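Local coordinates for carbamate kinase (Aeropyrum pernix, PDB 2E9Y) that probably catalyses the reversible transfer of a phosphate group between ATP and carbamate, at the interface of chains A and B. Sequence-based numbering; all coordinates share one arbitrary frame. Chains: chain A/B, Carbamate kinase.

Contact 1: the interface of chains A and B. Residues chain A 66, 69, 73-76; chain B 23, 61, 64-65.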
loop_
_atom_site.group_PDB
_atom_site.type_symbol
_atom_site.label_atom_id
_atom_site.label_comp_id
_atom_site.label_asym_id
_atom_site.label_seq_id
_atom_site.Cartn_x
_atom_site.Cartn_y
_atom_site.Cartn_z
ATOM N N PHE A 66 7.424 -7.579 -13.300
ATOM C CA PHE A 66 6.247 -8.135 -13.957
ATOM C C PHE A 66 6.540 -8.483 -15.416
ATOM O O PHE A 66 6.038 -9.481 -15.936
ATOM C CB PHE A 66 5.066 -7.156 -13.857
ATOM C CG PHE A 66 4.767 -6.709 -12.447
ATOM C CD1 PHE A 66 4.941 -7.581 -11.374
ATOM C CD2 PHE A 66 4.319 -5.418 -12.197
ATOM C CE1 PHE A 66 4.674 -7.167 -10.065
ATOM C CE2 PHE A 66 4.049 -4.994 -10.894
ATOM C CZ PHE A 66 4.228 -5.869 -9.827
ATOM N N LEU A 69 8.141 -11.944 -16.182
ATOM C CA LEU A 69 7.291 -13.129 -16.114
ATOM C C LEU A 69 7.058 -13.684 -17.516
ATOM O O LEU A 69 7.237 -12.976 -18.509
ATOM C CB LEU A 69 5.926 -12.779 -15.502
ATOM C CG LEU A 69 5.858 -12.349 -14.033
ATOM C CD1 LEU A 69 4.507 -11.704 -13.737
ATOM C CD2 LEU A 69 6.080 -13.564 -13.141
ATOM N N ARG A 73 1.598 -14.652 -18.490
ATOM C CA ARG A 73 1.198 -14.088 -17.204
ATOM C C ARG A 73 0.807 -12.622 -17.378
ATOM O O ARG A 73 1.366 -11.910 -18.213
ATOM C CB ARG A 73 2.350 -14.204 -16.196
ATOM C CG ARG A 73 2.843 -15.630 -15.961
ATOM C CD ARG A 73 1.799 -16.495 -15.266
ATOM N NE ARG A 73 1.696 -16.200 -13.837
ATOM C CZ ARG A 73 0.555 -15.946 -13.202
ATOM N NH1 ARG A 73 -0.595 -15.948 -13.866
ATOM N NH2 ARG A 73 0.563 -15.687 -11.900
ATOM N N PRO A 74 -0.170 -12.150 -16.599
ATOM C CA PRO A 74 -0.560 -10.747 -16.743
ATOM C C PRO A 74 0.422 -9.803 -16.050
ATOM O O PRO A 74 1.040 -10.169 -15.051
ATOM C CB PRO A 74 -1.936 -10.710 -16.092
ATOM C CG PRO A 74 -1.777 -11.697 -14.965
ATOM C CD PRO A 74 -1.054 -12.851 -15.648
ATOM N N ARG A 75 0.585 -8.606 -16.604
ATOM C CA ARG A 75 1.451 -7.600 -15.995
ATOM C C ARG A 75 0.505 -6.596 -15.353
ATOM O O ARG A 75 -0.486 -6.195 -15.963
ATOM C CB ARG A 75 2.296 -6.860 -17.039
ATOM C CG ARG A 75 3.495 -7.619 -17.582
ATOM C CD ARG A 75 3.136 -8.617 -18.681
ATOM N NE ARG A 75 4.363 -9.146 -19.272
ATOM C CZ ARG A 75 4.773 -10.407 -19.180
ATOM N NH1 ARG A 75 4.049 -11.311 -18.526
ATOM N NH2 ARG A 75 5.941 -10.754 -19.704
ATOM N N GLN A 76 0.798 -6.184 -14.128
ATOM C CA GLN A 76 -0.066 -5.210 -13.473
ATOM C C GLN A 76 0.171 -3.852 -14.119
ATOM O O GLN A 76 1.285 -3.549 -14.555
ATOM C CB GLN A 76 0.250 -5.142 -11.976
ATOM C CG GLN A 76 0.019 -6.458 -11.244
ATOM C CD GLN A 76 -1.396 -6.973 -11.426
ATOM O OE1 GLN A 76 -2.359 -6.205 -11.361
ATOM N NE2 GLN A 76 -1.532 -8.277 -11.649
ATOM N N VAL B 23 -5.243 -13.008 -11.280
ATOM C CA VAL B 23 -4.917 -11.695 -10.738
ATOM C C VAL B 23 -4.778 -10.552 -11.735
ATOM O O VAL B 23 -4.233 -9.503 -11.396
ATOM C CB VAL B 23 -3.633 -11.765 -9.889
ATOM C CG1 VAL B 23 -3.855 -12.687 -8.698
ATOM C CG2 VAL B 23 -2.474 -12.267 -10.733
ATOM N N TYR B 61 1.918 -14.014 -6.652
ATOM C CA TYR B 61 2.249 -13.392 -7.935
ATOM C C TYR B 61 3.490 -12.506 -7.791
ATOM O O TYR B 61 4.371 -12.495 -8.657
ATOM C CB TYR B 61 1.059 -12.548 -8.415
ATOM C CG TYR B 61 1.329 -11.684 -9.634
ATOM C CD1 TYR B 61 1.201 -12.196 -10.932
ATOM C CD2 TYR B 61 1.683 -10.342 -9.491
ATOM C CE1 TYR B 61 1.413 -11.382 -12.055
ATOM C CE2 TYR B 61 1.900 -9.525 -10.603
ATOM C CZ TYR B 61 1.759 -10.047 -11.879
ATOM O OH TYR B 61 1.932 -9.218 -12.973
ATOM N N GLU B 64 6.568 -14.638 -7.496
ATOM C CA GLU B 64 6.826 -15.208 -8.815
ATOM C C GLU B 64 7.555 -14.198 -9.704
ATOM O O GLU B 64 8.515 -14.537 -10.408
ATOM C CB GLU B 64 5.496 -15.599 -9.459
ATOM C CG GLU B 64 5.608 -16.219 -10.834
ATOM C CD GLU B 64 4.245 -16.445 -11.460
ATOM O OE1 GLU B 64 3.230 -16.252 -10.756
ATOM O OE2 GLU B 64 4.188 -16.817 -12.651
ATOM N N ALA B 65 7.096 -12.953 -9.668
ATOM C CA ALA B 65 7.706 -11.899 -10.475
ATOM C C ALA B 65 9.119 -11.564 -10.013
ATOM O O ALA B 65 10.032 -11.467 -10.829
ATOM C CB ALA B 65 6.833 -10.646 -10.442
HETATM O O HOH W 1 -4.852 -6.871 -10.531
HETATM O O HOH W 2 -3.360 -14.919 -12.958
#
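The extended chain A segment that carries A:Arg73, A:Pro74 and A:Gln76 lies against the helical turn of chain B that bears B:Tyr61, B:Glu64 and B:Ala65. B:Tyr61 reaches into chain A, and its phenol OH donates to the carbonyl O of A:Pro74 at 2.5 Å, a short bond. A:Leu69 CD1 packs 3.5 Å from ring atom CE1 of B:Tyr61. A:Phe66 CE1 and A:Gln76 CG approach ring atom CE2 from opposite sides of the ring plane. The other branch of A:Leu69, CD2, touches B:Ala65 CA and B:Glu64 CG. A:Arg73 bends at chi2 and chi3 (-67° and -76°), which turns its guanidinium side-on to the B:Glu64 carboxylate. NE donates to B:Glu64 OE2 at 2.8 Å, and NH2 donates to B:Glu64 OE1 at 3.0 Å. The two planes are only 10° apart, and both oxygens are met on their syn sides. An alanine in place of A:Arg73 would probably leave the B:Glu64 carboxylate without its charged mate and freer to turn. A:Gln76 NE2 donates to B:Val23 O at 3.0 Å, from above the carbonyl plane. One water joins A:Gln76 OE1 to that same oxygen, and another joins A:Arg73 NH1 to B:Val23 N. The site pairs the end of chain A helix 56-67 and the loop that leads on to helix 78-103 with chain B helix 56-68 and the loop at B:Val23.

Contact 2: the interface of chains A and B. Residues chain A 23-25, 28-29, 88, 92; chain B 76-77, 79-80.
B:Ile80 CG2 sits over the face of the A:Trp88 five-membered ring, 3.9 Å from its centroid, a CH-pi contact at the apolar centre of this patch. B:Ile80 CD1 lies near both A:Trp88 CD1 and A:Leu92 CD2. The CD2 branch of A:Leu92 meets the phenol OH of B:Tyr79 at 3.5 Å, the two side chains crossing at about a right angle. Beside them, A:Val25 packs obliquely on B:Pro77, its CB 3.7 Å from ring carbon CD; A:Val25 is poorly ordered. Farther out, B:Gln76 bends at chi2 (-54°) and brings its amide over the rim of the indole at CZ2, on the same face as B:Ile80 CG2. Its CD lies 3.5 Å from A:Trp88 CZ2, with amide and ring planes 41° apart. Its OE1 receives a weak hydrogen bond from A:Gln28 NE2. A:Gln28 also accepts a weak bond from A:Trp88 NE1, which helps to link the indole to helix 25-44. At the rim, B:Gln76 NE2 donates to the backbone O of A:Val23, a poorly ordered residue, at 2.9 Å, with the donor 45° out of the carbonyl plane.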
loop_
_atom_site.group_PDB
_atom_site.type_symbol
_atom_site.label_atom_id
_atom_site.label_comp_id
_atom_site.label_asym_id
_atom_site.label_seq_id
_atom_site.Cartn_x
_atom_site.Cartn_y
_atom_site.Cartn_z
ATOM N N VAL A 23 17.595 -0.791 -4.765
ATOM C CA VAL A 23 16.332 -1.007 -4.072
ATOM C C VAL A 23 16.346 -2.232 -3.161
ATOM O O VAL A 23 15.299 -2.655 -2.662
ATOM C CB VAL A 23 15.164 -1.144 -5.075
ATOM C CG1 VAL A 23 15.233 -0.022 -6.100
ATOM C CG2 VAL A 23 15.216 -2.501 -5.761
ATOM N N SER A 24 17.528 -2.799 -2.944
ATOM C CA SER A 24 17.652 -3.968 -2.077
ATOM C C SER A 24 17.149 -3.574 -0.697
ATOM O O SER A 24 17.383 -2.453 -0.248
ATOM C CB SER A 24 19.110 -4.411 -1.977
ATOM O OG SER A 24 19.878 -3.438 -1.293
ATOM N N VAL A 25 16.462 -4.494 -0.026
ATOM C CA VAL A 25 15.921 -4.214 1.297
ATOM C C VAL A 25 16.991 -3.662 2.235
ATOM O O VAL A 25 16.704 -2.815 3.083
ATOM C CB VAL A 25 15.290 -5.480 1.926
ATOM C CG1 VAL A 25 16.356 -6.535 2.159
ATOM C CG2 VAL A 25 14.583 -5.117 3.224
ATOM N N GLN A 28 17.875 0.255 1.217
ATOM C CA GLN A 28 16.785 1.136 1.612
ATOM C C GLN A 28 16.626 1.302 3.118
ATOM O O GLN A 28 16.479 2.422 3.605
ATOM C CB GLN A 28 15.466 0.657 0.992
ATOM C CG GLN A 28 15.260 -0.843 1.013
ATOM C CD GLN A 28 14.044 -1.263 0.210
ATOM O OE1 GLN A 28 13.687 -0.612 -0.769
ATOM N NE2 GLN A 28 13.412 -2.364 0.613
ATOM N N THR A 29 16.659 0.200 3.861
ATOM C CA THR A 29 16.504 0.281 5.310
ATOM C C THR A 29 17.547 1.201 5.947
ATOM O O THR A 29 17.247 1.921 6.899
ATOM C CB THR A 29 16.583 -1.118 5.961
ATOM O OG1 THR A 29 17.790 -1.773 5.553
ATOM C CG2 THR A 29 15.377 -1.962 5.549
ATOM N N TRP A 88 5.230 -0.043 -0.011
ATOM C CA TRP A 88 6.614 -0.490 0.118
ATOM C C TRP A 88 7.465 0.592 0.796
ATOM O O TRP A 88 7.979 0.386 1.898
ATOM C CB TRP A 88 7.145 -0.839 -1.282
ATOM C CG TRP A 88 8.615 -1.140 -1.428
ATOM C CD1 TRP A 88 9.558 -1.236 -0.437
ATOM C CD2 TRP A 88 9.308 -1.360 -2.663
ATOM N NE1 TRP A 88 10.798 -1.495 -0.989
ATOM C CE2 TRP A 88 10.667 -1.579 -2.353
ATOM C CE3 TRP A 88 8.906 -1.393 -4.007
ATOM C CZ2 TRP A 88 11.632 -1.827 -3.341
ATOM C CZ3 TRP A 88 9.863 -1.639 -4.987
ATOM C CH2 TRP A 88 11.211 -1.852 -4.646
ATOM N N LEU A 92 8.485 1.326 5.029
ATOM C CA LEU A 92 9.875 1.484 5.442
ATOM C C LEU A 92 10.051 2.751 6.284
ATOM O O LEU A 92 10.668 2.713 7.352
ATOM C CB LEU A 92 10.796 1.524 4.216
ATOM C CG LEU A 92 10.989 0.187 3.490
ATOM C CD1 LEU A 92 11.836 0.396 2.249
ATOM C CD2 LEU A 92 11.653 -0.821 4.426
ATOM N N GLN B 76 12.866 -8.674 -3.001
ATOM C CA GLN B 76 12.239 -8.064 -1.837
ATOM C C GLN B 76 11.770 -9.149 -0.880
ATOM O O GLN B 76 11.342 -10.223 -1.307
ATOM C CB GLN B 76 11.052 -7.195 -2.264
ATOM C CG GLN B 76 11.444 -6.009 -3.135
ATOM C CD GLN B 76 12.522 -5.146 -2.505
ATOM O OE1 GLN B 76 12.390 -4.693 -1.367
ATOM N NE2 GLN B 76 13.597 -4.910 -3.248
ATOM N N PRO B 77 11.858 -8.889 0.436
ATOM C CA PRO B 77 11.426 -9.877 1.423
ATOM C C PRO B 77 9.911 -10.041 1.413
ATOM O O PRO B 77 9.183 -9.188 0.907
ATOM C CB PRO B 77 11.941 -9.303 2.739
ATOM C CG PRO B 77 11.892 -7.835 2.506
ATOM C CD PRO B 77 12.436 -7.708 1.096
ATOM N N TYR B 79 7.792 -9.729 3.776
ATOM C CA TYR B 79 7.073 -8.701 4.517
ATOM C C TYR B 79 6.761 -7.486 3.642
ATOM O O TYR B 79 5.704 -6.868 3.775
ATOM C CB TYR B 79 7.856 -8.322 5.784
ATOM C CG TYR B 79 8.840 -7.172 5.692
ATOM C CD1 TYR B 79 8.404 -5.854 5.802
ATOM C CD2 TYR B 79 10.213 -7.406 5.615
ATOM C CE1 TYR B 79 9.300 -4.795 5.856
ATOM C CE2 TYR B 79 11.126 -6.350 5.666
ATOM C CZ TYR B 79 10.660 -5.047 5.792
ATOM O OH TYR B 79 11.544 -3.994 5.891
ATOM N N ILE B 80 7.665 -7.170 2.722
ATOM C CA ILE B 80 7.461 -6.048 1.816
ATOM C C ILE B 80 6.423 -6.439 0.752
ATOM O O ILE B 80 5.589 -5.621 0.355
ATOM C CB ILE B 80 8.807 -5.626 1.173
ATOM C CG1 ILE B 80 9.654 -4.877 2.212
ATOM C CG2 ILE B 80 8.573 -4.744 -0.045
ATOM C CD1 ILE B 80 9.014 -3.603 2.721
#

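Contact 3: the interface of chains A and B. Residues chain A 116, 175, 199, 207-209; chain B 91, 94-95, 98, 109.
This is a polar, charge-rich patch of the two-fold interface of a probable homodimer, where A:Arg116 and A:Asp175 meet helix residues B:Lys94, B:His95 and B:Glu98 and tie the two subunits together by salt bridges. A:Arg116 and B:Glu98 reach tip to tip. NH2 of the guanidinium donates to B:Glu98 OE1 at 2.6 Å, which accepts on its syn lone pair. On its own side, the guanidinium is gripped side-on by A:Asp175: NE donates to OD2 at 3.0 Å and NH2 donates to OD1. The backbone N of A:Arg116 also donates to OD2, on its anti lone pair, so A:Asp175 positions the arginine from behind. B:Lys94 NZ joins A:Asp175 OD1 at 2.7 Å, from the face of the carboxylate opposite A:Arg116 NH2. NZ also donates to B:Glu98 OE2 at 2.9 Å. The four charged groups form a closed ring in which opposite charges alternate, which is likely to offset the repulsion of like charges. B:His95 bridges two chain A groups. Its ND1 accepts from A:Arg116 NH1 at 2.9 Å, the guanidinium and imidazole planes standing 81° apart. Its NE2 donates to A:Leu207 O at 2.7 Å, from well above the carbonyl plane, and A:Leu207 CB packs on CE1. The bonds at both nitrogens fix the turn of the imidazole. The chain B residues line one side of helix 78-103, which faces chain A strands 116-119 and 207-209 and the loop at A:Asp175.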
loop_
_atom_site.group_PDB
_atom_site.type_symbol
_atom_site.label_atom_id
_atom_site.label_comp_id
_atom_site.label_asym_id
_atom_site.label_seq_id
_atom_site.Cartn_x
_atom_site.Cartn_y
_atom_site.Cartn_z
ATOM N N ARG A 116 -4.332 9.203 -4.241
ATOM C CA ARG A 116 -4.545 9.401 -5.678
ATOM C C ARG A 116 -4.473 10.887 -6.033
ATOM O O ARG A 116 -4.800 11.746 -5.224
ATOM C CB ARG A 116 -5.945 8.908 -6.032
ATOM C CG ARG A 116 -6.136 7.387 -5.938
ATOM C CD ARG A 116 -7.619 7.008 -5.857
ATOM N NE ARG A 116 -8.201 7.640 -4.669
ATOM C CZ ARG A 116 -9.533 7.555 -4.450
ATOM N NH1 ARG A 116 -10.344 6.911 -5.280
ATOM N NH2 ARG A 116 -10.039 8.135 -3.348
ATOM N N ASP A 175 -7.300 12.421 -2.304
ATOM C CA ASP A 175 -7.349 11.987 -0.920
ATOM C C ASP A 175 -6.909 13.017 0.111
ATOM O O ASP A 175 -6.542 12.674 1.233
ATOM C CB ASP A 175 -6.541 10.699 -0.800
ATOM C CG ASP A 175 -7.161 9.578 -1.601
ATOM O OD1 ASP A 175 -8.239 9.097 -1.189
ATOM O OD2 ASP A 175 -6.596 9.200 -2.649
ATOM N N VAL A 199 -5.465 9.577 -11.453
ATOM C CA VAL A 199 -6.760 9.249 -11.969
ATOM C C VAL A 199 -7.313 10.433 -12.746
ATOM O O VAL A 199 -6.861 11.569 -12.616
ATOM C CB VAL A 199 -7.654 8.965 -10.768
ATOM C CG1 VAL A 199 -7.106 7.766 -9.996
ATOM C CG2 VAL A 199 -7.672 10.174 -9.848
ATOM N N LEU A 207 -14.156 8.256 -11.332
ATOM C CA LEU A 207 -12.711 8.444 -11.351
ATOM C C LEU A 207 -12.121 7.158 -11.914
ATOM O O LEU A 207 -12.553 6.063 -11.558
ATOM C CB LEU A 207 -12.164 8.687 -9.944
ATOM C CG LEU A 207 -12.497 10.011 -9.253
ATOM C CD1 LEU A 207 -11.761 10.076 -7.922
ATOM C CD2 LEU A 207 -12.093 11.181 -10.139
ATOM N N GLU A 208 -11.147 7.289 -12.802
ATOM C CA GLU A 208 -10.531 6.118 -13.404
ATOM C C GLU A 208 -9.017 6.240 -13.362
ATOM O O GLU A 208 -8.458 7.237 -13.803
ATOM C CB GLU A 208 -10.984 5.974 -14.856
ATOM C CG GLU A 208 -10.500 4.709 -15.540
ATOM C CD GLU A 208 -10.894 4.663 -17.004
ATOM O OE1 GLU A 208 -12.096 4.849 -17.297
ATOM O OE2 GLU A 208 -10.008 4.441 -17.857
ATOM N N PRO A 209 -8.335 5.221 -12.821
ATOM C CA PRO A 209 -6.888 5.236 -12.760
ATOM C C PRO A 209 -6.303 5.227 -14.164
ATOM O O PRO A 209 -6.849 4.636 -15.087
ATOM C CB PRO A 209 -6.424 3.997 -11.992
ATOM C CG PRO A 209 -7.661 3.227 -11.540
ATOM C CD PRO A 209 -8.800 3.898 -12.437
ATOM N N LEU B 91 -6.258 -0.526 -2.762
ATOM C CA LEU B 91 -6.600 0.520 -3.719
ATOM C C LEU B 91 -7.828 0.128 -4.533
ATOM O O LEU B 91 -8.727 0.947 -4.747
ATOM C CB LEU B 91 -5.431 0.798 -4.675
ATOM C CG LEU B 91 -5.776 1.790 -5.798
ATOM C CD1 LEU B 91 -6.101 3.158 -5.194
ATOM C CD2 LEU B 91 -4.618 1.898 -6.778
ATOM N N LYS B 94 -10.914 0.222 -2.198
ATOM C CA LYS B 94 -11.161 1.623 -1.867
ATOM C C LYS B 94 -11.785 2.376 -3.041
ATOM O O LYS B 94 -12.800 3.064 -2.895
ATOM C CB LYS B 94 -9.831 2.283 -1.456
ATOM C CG LYS B 94 -9.746 3.806 -1.621
ATOM C CD LYS B 94 -8.335 4.303 -1.276
ATOM C CE LYS B 94 -8.172 5.812 -1.463
ATOM N NZ LYS B 94 -9.031 6.613 -0.531
ATOM N N HIS B 95 -11.184 2.235 -4.214
ATOM C CA HIS B 95 -11.688 2.929 -5.387
ATOM C C HIS B 95 -13.128 2.543 -5.722
ATOM O O HIS B 95 -13.990 3.413 -5.885
ATOM C CB HIS B 95 -10.792 2.647 -6.590
ATOM C CG HIS B 95 -10.865 3.707 -7.642
ATOM N ND1 HIS B 95 -10.312 4.958 -7.471
ATOM C CD2 HIS B 95 -11.471 3.723 -8.851
ATOM C CE1 HIS B 95 -10.576 5.701 -8.531
ATOM N NE2 HIS B 95 -11.278 4.974 -9.382
ATOM N N GLU B 98 -15.782 3.505 -2.892
ATOM C CA GLU B 98 -16.094 4.933 -2.927
ATOM C C GLU B 98 -17.077 5.252 -4.046
ATOM O O GLU B 98 -18.007 6.044 -3.863
ATOM C CB GLU B 98 -14.815 5.755 -3.102
ATOM C CG GLU B 98 -14.030 5.933 -1.812
ATOM C CD GLU B 98 -12.704 6.650 -2.019
ATOM O OE1 GLU B 98 -12.544 7.329 -3.052
ATOM O OE2 GLU B 98 -11.829 6.548 -1.137
ATOM N N LEU B 109 -14.726 9.008 1.691
ATOM C CA LEU B 109 -13.461 8.425 1.273
ATOM C C LEU B 109 -13.220 7.184 2.120
ATOM O O LEU B 109 -13.610 7.130 3.289
ATOM C CB LEU B 109 -12.309 9.421 1.462
ATOM C CG LEU B 109 -12.360 10.714 0.641
ATOM C CD1 LEU B 109 -11.182 11.600 1.023
ATOM C CD2 LEU B 109 -12.323 10.391 -0.848
#

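The C-alpha centres of contact 1 and contact 2 lie about 19 Å apart, those of contacts 1 and 3 about 23 Å, and those of contacts 2 and 3 about 26 Å. All three belong to one two-fold interface, so each recurs with the chains exchanged. Contacts 1 and 2 both use Val23 and Gln76, with the chains swapped. Helix 78-103 joins contacts 2 and 3: its start in chain B meets its middle in chain A at contact 2, and later chain B turns serve contact 3. Apolar packing and charged pairs are thus spread along one surface, which would help hold a probable dimer in register.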